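3,4-dihydroxy-2-butanone 4-phosphate synthase (Candida albicans, PDB 1TKS) catalyses the conversion of D-ribulose 5-phosphate to formate and 3,4-dihydroxy-2-butanone 4-phosphate, a step of riboflavin biosynthesis. Local coordinates at residues I129-K141 against H145-G157. Residues are numbered along the deposited sequence; the frame is centred on the assembly and turned at random.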
ATOM      1  N   ILE B 129      -2.187   0.694   7.971  1.00  8.22           N
ATOM      2  CA  ILE B 129      -3.457   1.138   7.406  1.00  8.62           C
ATOM      3  C   ILE B 129      -3.402   2.658   7.297  1.00  8.38           C
ATOM      4  O   ILE B 129      -2.869   3.338   8.179  1.00  8.76           O
ATOM      5  CB  ILE B 129      -4.667   0.725   8.289  1.00  8.99           C
ATOM      6  CG1 ILE B 129      -5.012  -0.741   8.035  1.00  9.32           C
ATOM      7  CG2 ILE B 129      -5.876   1.612   7.993  1.00 10.33           C
ATOM      8  CD1 ILE B 129      -5.527  -1.040   6.639  1.00 11.45           C
ATOM      9  N   LEU B 130      -3.948   3.177   6.201  1.00  7.84           N
ATOM     10  CA  LEU B 130      -3.971   4.608   5.934  1.00  7.73           C
ATOM     11  C   LEU B 130      -5.366   5.222   6.125  1.00  7.97           C
ATOM     12  O   LEU B 130      -6.172   5.246   5.191  1.00  8.27           O
ATOM     13  CB  LEU B 130      -3.493   4.868   4.494  1.00  8.61           C
ATOM     14  CG  LEU B 130      -2.046   4.485   4.140  1.00  6.73           C
ATOM     15  CD1 LEU B 130      -2.027   3.650   2.858  1.00  6.10           C
ATOM     16  CD2 LEU B 130      -1.199   5.745   3.966  1.00  6.67           C
ATOM     17  N   PRO B 131      -5.676   5.720   7.335  1.00  8.77           N
ATOM     18  CA  PRO B 131      -6.993   6.325   7.557  1.00  8.79           C
ATOM     19  C   PRO B 131      -7.084   7.625   6.761  1.00  8.93           C
ATOM     20  O   PRO B 131      -6.081   8.316   6.578  1.00  9.93           O
ATOM     21  CB  PRO B 131      -7.017   6.591   9.069  1.00  9.02           C
ATOM     22  CG  PRO B 131      -6.040   5.585   9.623  1.00 10.01           C
ATOM     23  CD  PRO B 131      -4.926   5.617   8.597  1.00  8.29           C
ATOM     24  N   LEU B 132      -8.284   7.951   6.287  1.00  9.95           N
ATOM     25  CA  LEU B 132      -8.507   9.178   5.522  1.00 10.27           C
ATOM     26  C   LEU B 132      -9.619   9.971   6.192  1.00 10.09           C
ATOM     27  O   LEU B 132     -10.598   9.393   6.654  1.00 12.33           O
ATOM     28  CB  LEU B 132      -8.919   8.854   4.087  1.00 10.81           C
ATOM     29  CG  LEU B 132      -7.968   7.974   3.280  1.00 11.63           C
ATOM     30  CD1 LEU B 132      -8.431   7.929   1.831  1.00  8.10           C
ATOM     31  CD2 LEU B 132      -6.556   8.521   3.368  1.00 11.52           C
ATOM     32  N   ARG B 133      -9.468  11.292   6.241  1.00  8.73           N
ATOM     33  CA  ARG B 133     -10.469  12.145   6.875  1.00  9.64           C
ATOM     34  C   ARG B 133     -11.483  12.733   5.899  1.00  9.27           C
ATOM     35  O   ARG B 133     -11.144  13.586   5.078  1.00 10.15           O
ATOM     36  CB  ARG B 133      -9.782  13.282   7.634  1.00 10.10           C
ATOM     37  CG  ARG B 133      -8.920  12.813   8.795  1.00 12.57           C
ATOM     38  CD  ARG B 133      -8.334  13.989   9.562  1.00 17.43           C
ATOM     39  NE  ARG B 133      -9.391  14.736  10.238  1.00 25.84           N
ATOM     40  CZ  ARG B 133      -9.185  15.735  11.090  1.00 26.84           C
ATOM     41  NH1 ARG B 133      -7.951  16.124  11.380  1.00 29.79           N
ATOM     42  NH2 ARG B 133     -10.217  16.344  11.655  1.00 30.02           N
ATOM     43  N   ALA B 134     -12.729  12.281   5.996  1.00  8.80           N
ATOM     44  CA  ALA B 134     -13.790  12.781   5.126  1.00  9.20           C
ATOM     45  C   ALA B 134     -14.320  14.096   5.696  1.00 10.57           C
ATOM     46  O   ALA B 134     -14.603  14.192   6.891  1.00 12.19           O
ATOM     47  CB  ALA B 134     -14.914  11.756   5.035  1.00 10.32           C
ATOM     48  N   VAL B 135     -14.462  15.107   4.844  1.00  9.86           N
ATOM     49  CA  VAL B 135     -14.943  16.408   5.299  1.00  9.57           C
ATOM     50  C   VAL B 135     -16.417  16.396   5.691  1.00  9.99           C
ATOM     51  O   VAL B 135     -17.208  15.607   5.167  1.00  9.95           O
ATOM     52  CB  VAL B 135     -14.732  17.506   4.217  1.00  8.79           C
ATOM     53  CG1 VAL B 135     -13.266  17.588   3.843  1.00  9.86           C
ATOM     54  CG2 VAL B 135     -15.585  17.219   2.979  1.00  8.62           C
ATOM     55  N   PRO B 136     -16.801  17.262   6.645  1.00 11.27           N
ATOM     56  CA  PRO B 136     -18.193  17.343   7.089  1.00 11.27           C
ATOM     57  C   PRO B 136     -19.064  17.694   5.887  1.00 10.57           C
ATOM     58  O   PRO B 136     -18.706  18.563   5.090  1.00 12.25           O
ATOM     59  CB  PRO B 136     -18.161  18.470   8.115  1.00 12.22           C
ATOM     60  CG  PRO B 136     -16.802  18.345   8.704  1.00 11.64           C
ATOM     61  CD  PRO B 136     -15.935  18.110   7.483  1.00 12.73           C
ATOM     62  N   GLY B 137     -20.209  17.033   5.763  1.00 10.06           N
ATOM     63  CA  GLY B 137     -21.083  17.298   4.636  1.00  8.84           C
ATOM     64  C   GLY B 137     -20.871  16.245   3.568  1.00  9.31           C
ATOM     65  O   GLY B 137     -21.668  16.116   2.642  1.00 10.16           O
ATOM     66  N   LEU B 138     -19.779  15.498   3.701  1.00  8.70           N
ATOM     67  CA  LEU B 138     -19.437  14.425   2.774  1.00 10.20           C
ATOM     68  C   LEU B 138     -19.541  14.832   1.301  1.00  9.55           C
ATOM     69  O   LEU B 138     -18.989  15.859   0.911  1.00 10.58           O
ATOM     70  CB  LEU B 138     -20.310  13.201   3.078  1.00  9.53           C
ATOM     71  CG  LEU B 138     -20.208  12.715   4.536  1.00 10.24           C
ATOM     72  CD1 LEU B 138     -21.160  11.551   4.752  1.00 10.35           C
ATOM     73  CD2 LEU B 138     -18.769  12.309   4.858  1.00 10.63           C
ATOM     74  N   LEU B 139     -20.242  14.044   0.489  1.00 10.50           N
ATOM     75  CA  LEU B 139     -20.367  14.336  -0.938  1.00 10.29           C
ATOM     76  C   LEU B 139     -21.029  15.652  -1.312  1.00 12.23           C
ATOM     77  O   LEU B 139     -20.921  16.100  -2.453  1.00 13.31           O
ATOM     78  CB  LEU B 139     -21.093  13.196  -1.646  1.00 10.24           C
ATOM     79  CG  LEU B 139     -20.301  11.890  -1.712  1.00  9.16           C
ATOM     80  CD1 LEU B 139     -21.156  10.817  -2.359  1.00 11.15           C
ATOM     81  CD2 LEU B 139     -19.012  12.102  -2.500  1.00  9.72           C
ATOM     82  N   LYS B 140     -21.728  16.272  -0.372  1.00 12.39           N
ATOM     83  CA  LYS B 140     -22.364  17.545  -0.667  1.00 15.79           C
ATOM     84  C   LYS B 140     -21.352  18.666  -0.494  1.00 16.08           C
ATOM     85  O   LYS B 140     -21.606  19.806  -0.876  1.00 17.08           O
ATOM     86  CB  LYS B 140     -23.569  17.777   0.248  1.00 17.39           C
ATOM     87  CG  LYS B 140     -24.762  16.892  -0.088  1.00 21.99           C
ATOM     88  CD  LYS B 140     -26.051  17.427   0.514  1.00 24.56           C
ATOM     89  CE  LYS B 140     -26.095  17.264   2.027  1.00 27.55           C
ATOM     90  NZ  LYS B 140     -26.218  15.835   2.452  1.00 28.20           N
ATOM     91  N   LYS B 141     -20.193  18.327   0.067  1.00 16.05           N
ATOM     92  CA  LYS B 141     -19.135  19.304   0.299  1.00 16.33           C
ATOM     93  C   LYS B 141     -17.912  19.044  -0.578  1.00 16.43           C
ATOM     94  O   LYS B 141     -17.282  19.981  -1.067  1.00 18.11           O
ATOM     95  CB  LYS B 141     -18.719  19.279   1.773  1.00 18.26           C
ATOM     96  CG  LYS B 141     -17.786  20.411   2.174  1.00 22.00           C
ATOM     97  CD  LYS B 141     -18.486  21.758   2.064  1.00 24.71           C
ATOM     98  CE  LYS B 141     -17.584  22.894   2.515  1.00 27.32           C
ATOM     99  NZ  LYS B 141     -18.247  24.220   2.362  1.00 27.26           N
ATOM    100  N   HIS B 145     -13.540  10.239  -3.243  1.00 11.75           N
ATOM    101  CA  HIS B 145     -13.896   8.857  -2.956  1.00 10.59           C
ATOM    102  C   HIS B 145     -13.902   8.625  -1.449  1.00 11.10           C
ATOM    103  O   HIS B 145     -14.556   7.707  -0.957  1.00 11.07           O
ATOM    104  CB  HIS B 145     -12.932   7.894  -3.650  1.00 12.63           C
ATOM    105  CG  HIS B 145     -13.024   7.933  -5.147  1.00 15.30           C
ATOM    106  ND1 HIS B 145     -12.467   6.967  -5.951  1.00 17.72           N
ATOM    107  CD2 HIS B 145     -13.616   8.823  -5.977  1.00 17.16           C
ATOM    108  CE1 HIS B 145     -12.713   7.257  -7.218  1.00 18.89           C
ATOM    109  NE2 HIS B 145     -13.407   8.376  -7.262  1.00 18.26           N
ATOM    110  N   THR B 146     -13.177   9.468  -0.718  1.00  9.63           N
ATOM    111  CA  THR B 146     -13.131   9.367   0.734  1.00 10.17           C
ATOM    112  C   THR B 146     -14.522   9.696   1.254  1.00  9.79           C
ATOM    113  O   THR B 146     -15.096   8.944   2.045  1.00  8.80           O
ATOM    114  CB  THR B 146     -12.119  10.360   1.336  1.00  9.86           C
ATOM    115  OG1 THR B 146     -10.802  10.006   0.908  1.00 11.33           O
ATOM    116  CG2 THR B 146     -12.173  10.328   2.858  1.00 10.89           C
ATOM    117  N   GLU B 147     -15.061  10.823   0.800  1.00  9.94           N
ATOM    118  CA  GLU B 147     -16.399  11.230   1.207  1.00  9.97           C
ATOM    119  C   GLU B 147     -17.423  10.202   0.737  1.00  9.66           C
ATOM    120  O   GLU B 147     -18.389   9.918   1.444  1.00  8.36           O
ATOM    121  CB  GLU B 147     -16.750  12.600   0.620  1.00  9.66           C
ATOM    122  CG  GLU B 147     -16.083  13.799   1.297  1.00 11.04           C
ATOM    123  CD  GLU B 147     -14.571  13.831   1.095  1.00 10.74           C
ATOM    124  OE1 GLU B 147     -14.116  13.504  -0.023  1.00 10.91           O
ATOM    125  OE2 GLU B 147     -13.853  14.207   2.041  1.00 10.19           O
ATOM    126  N   ALA B 148     -17.215   9.640  -0.450  1.00  8.90           N
ATOM    127  CA  ALA B 148     -18.149   8.653  -0.972  1.00  9.14           C
ATOM    128  C   ALA B 148     -18.240   7.432  -0.062  1.00  8.06           C
ATOM    129  O   ALA B 148     -19.338   6.945   0.226  1.00  7.19           O
ATOM    130  CB  ALA B 148     -17.739   8.232  -2.373  1.00  8.88           C
ATOM    131  N   ALA B 149     -17.093   6.941   0.398  1.00  8.65           N
ATOM    132  CA  ALA B 149     -17.065   5.773   1.280  1.00  8.38           C
ATOM    133  C   ALA B 149     -17.845   6.026   2.569  1.00  9.04           C
ATOM    134  O   ALA B 149     -18.678   5.214   2.964  1.00  8.38           O
ATOM    135  CB  ALA B 149     -15.615   5.389   1.609  1.00  9.85           C
ATOM    136  N   VAL B 150     -17.580   7.152   3.228  1.00  9.14           N
ATOM    137  CA  VAL B 150     -18.288   7.462   4.462  1.00  8.08           C
ATOM    138  C   VAL B 150     -19.773   7.716   4.179  1.00  8.57           C
ATOM    139  O   VAL B 150     -20.629   7.402   5.003  1.00  8.81           O
ATOM    140  CB  VAL B 150     -17.651   8.682   5.171  1.00  7.03           C
ATOM    141  CG1 VAL B 150     -18.413   9.014   6.454  1.00  6.54           C
ATOM    142  CG2 VAL B 150     -16.189   8.379   5.490  1.00  9.82           C
ATOM    143  N   GLN B 151     -20.077   8.266   3.007  1.00  7.39           N
ATOM    144  CA  GLN B 151     -21.463   8.534   2.630  1.00  7.89           C
ATOM    145  C   GLN B 151     -22.220   7.216   2.446  1.00  6.98           C
ATOM    146  O   GLN B 151     -23.363   7.085   2.883  1.00  8.41           O
ATOM    147  CB  GLN B 151     -21.515   9.328   1.323  1.00  6.94           C
ATOM    148  CG  GLN B 151     -22.889   9.902   0.988  1.00 10.33           C
ATOM    149  CD  GLN B 151     -23.087  11.291   1.556  1.00 11.36           C
ATOM    150  OE1 GLN B 151     -23.815  11.491   2.531  1.00 15.46           O
ATOM    151  NE2 GLN B 151     -22.428  12.265   0.946  1.00  8.20           N
ATOM    152  N   LEU B 152     -21.583   6.251   1.784  1.00  8.85           N
ATOM    153  CA  LEU B 152     -22.205   4.955   1.559  1.00  7.26           C
ATOM    154  C   LEU B 152     -22.501   4.276   2.887  1.00  7.42           C
ATOM    155  O   LEU B 152     -23.605   3.782   3.108  1.00  8.42           O
ATOM    156  CB  LEU B 152     -21.302   4.064   0.700  1.00  8.87           C
ATOM    157  CG  LEU B 152     -21.308   4.418  -0.791  1.00  8.30           C
ATOM    158  CD1 LEU B 152     -20.140   3.746  -1.497  1.00  9.01           C
ATOM    159  CD2 LEU B 152     -22.632   3.982  -1.413  1.00  9.93           C
ATOM    160  N   SER B 153     -21.517   4.260   3.780  1.00  7.82           N
ATOM    161  CA  SER B 153     -21.708   3.639   5.081  1.00  8.80           C
ATOM    162  C   SER B 153     -22.860   4.300   5.838  1.00  9.59           C
ATOM    163  O   SER B 153     -23.699   3.617   6.427  1.00  9.28           O
ATOM    164  CB  SER B 153     -20.412   3.715   5.896  1.00  8.32           C
ATOM    165  OG  SER B 153     -19.437   2.846   5.346  1.00  9.12           O
ATOM    166  N   THR B 154     -22.907   5.627   5.814  1.00  8.49           N
ATOM    167  CA  THR B 154     -23.968   6.360   6.497  1.00  9.62           C
ATOM    168  C   THR B 154     -25.339   5.998   5.925  1.00  9.31           C
ATOM    169  O   THR B 154     -26.277   5.699   6.669  1.00  9.32           O
ATOM    170  CB  THR B 154     -23.752   7.884   6.377  1.00  8.99           C
ATOM    171  OG1 THR B 154     -22.505   8.235   6.989  1.00 11.35           O
ATOM    172  CG2 THR B 154     -24.878   8.642   7.071  1.00  8.59           C
ATOM    173  N   LEU B 155     -25.454   6.019   4.603  1.00  9.15           N
ATOM    174  CA  LEU B 155     -26.716   5.689   3.954  1.00  8.96           C
ATOM    175  C   LEU B 155     -27.145   4.263   4.263  1.00  9.59           C
ATOM    176  O   LEU B 155     -28.342   3.969   4.333  1.00 11.72           O
ATOM    177  CB  LEU B 155     -26.588   5.865   2.442  1.00 10.23           C
ATOM    178  CG  LEU B 155     -26.340   7.298   1.967  1.00  9.19           C
ATOM    179  CD1 LEU B 155     -25.881   7.279   0.514  1.00  9.57           C
ATOM    180  CD2 LEU B 155     -27.614   8.129   2.139  1.00 11.57           C
ATOM    181  N   ALA B 156     -26.166   3.384   4.455  1.00  9.18           N
ATOM    182  CA  ALA B 156     -26.431   1.979   4.748  1.00  9.34           C
ATOM    183  C   ALA B 156     -26.763   1.738   6.223  1.00  9.86           C
ATOM    184  O   ALA B 156     -27.039   0.607   6.624  1.00 11.18           O
ATOM    185  CB  ALA B 156     -25.222   1.137   4.332  1.00  9.79           C
ATOM    186  N   GLY B 157     -26.739   2.806   7.018  1.00 10.50           N
ATOM    187  CA  GLY B 157     -27.038   2.696   8.437  1.00 10.82           C
ATOM    188  C   GLY B 157     -25.897   2.134   9.266  1.00 11.37           C
ATOM    189  O   GLY B 157     -26.091   1.742  10.415  1.00 12.15           O
TER
HETATM  190  O   HOH W   1     -11.209  14.311   2.455  1.00 11.74           O
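Glu147 reaches from the first turn of helix 145-155 to the end of strand 129-134, where its OE2 accepts the backbone N-H of Val135 through the anti lone pair (N to OE2 3.0 Å, N-H...O 165°). A bend at chi2 (67°) brings the carboxylate there, while Glu147 CG lies 3.6 Å from the carbonyl O of Leu138. A water bridges Glu147 OE2 and Arg133 O, and OE1 forms a salt bridge with Arg142; a carboxylate suits this place because its two oxygens can serve backbone, water and guanidinium together.

Apolar side chains fill much of the rest. Ala134, small enough for a close approach, sets CB against Val150 CG2 (3.6 Å) and Thr146 CG2 (3.8 Å). At the end of the type II turn from Val135 to Leu138, Leu138 CD2 meets Val150 CG1 (3.7 Å), the two side chains crossing at about a right angle. Leu139 CD2 packs on Ala148 CB (4.1 Å), and Leu139 CD1 on Gln151 CG (3.9 Å).

His145, a likely magnesium ligand, and Thr146 probably belong to the ribulose 5-phosphate site, so the helix probably starts at the active site. The strand crosses the helix at -83° and pairs in parallel with strand 59-63, while helix 195-203 packs against Leu139.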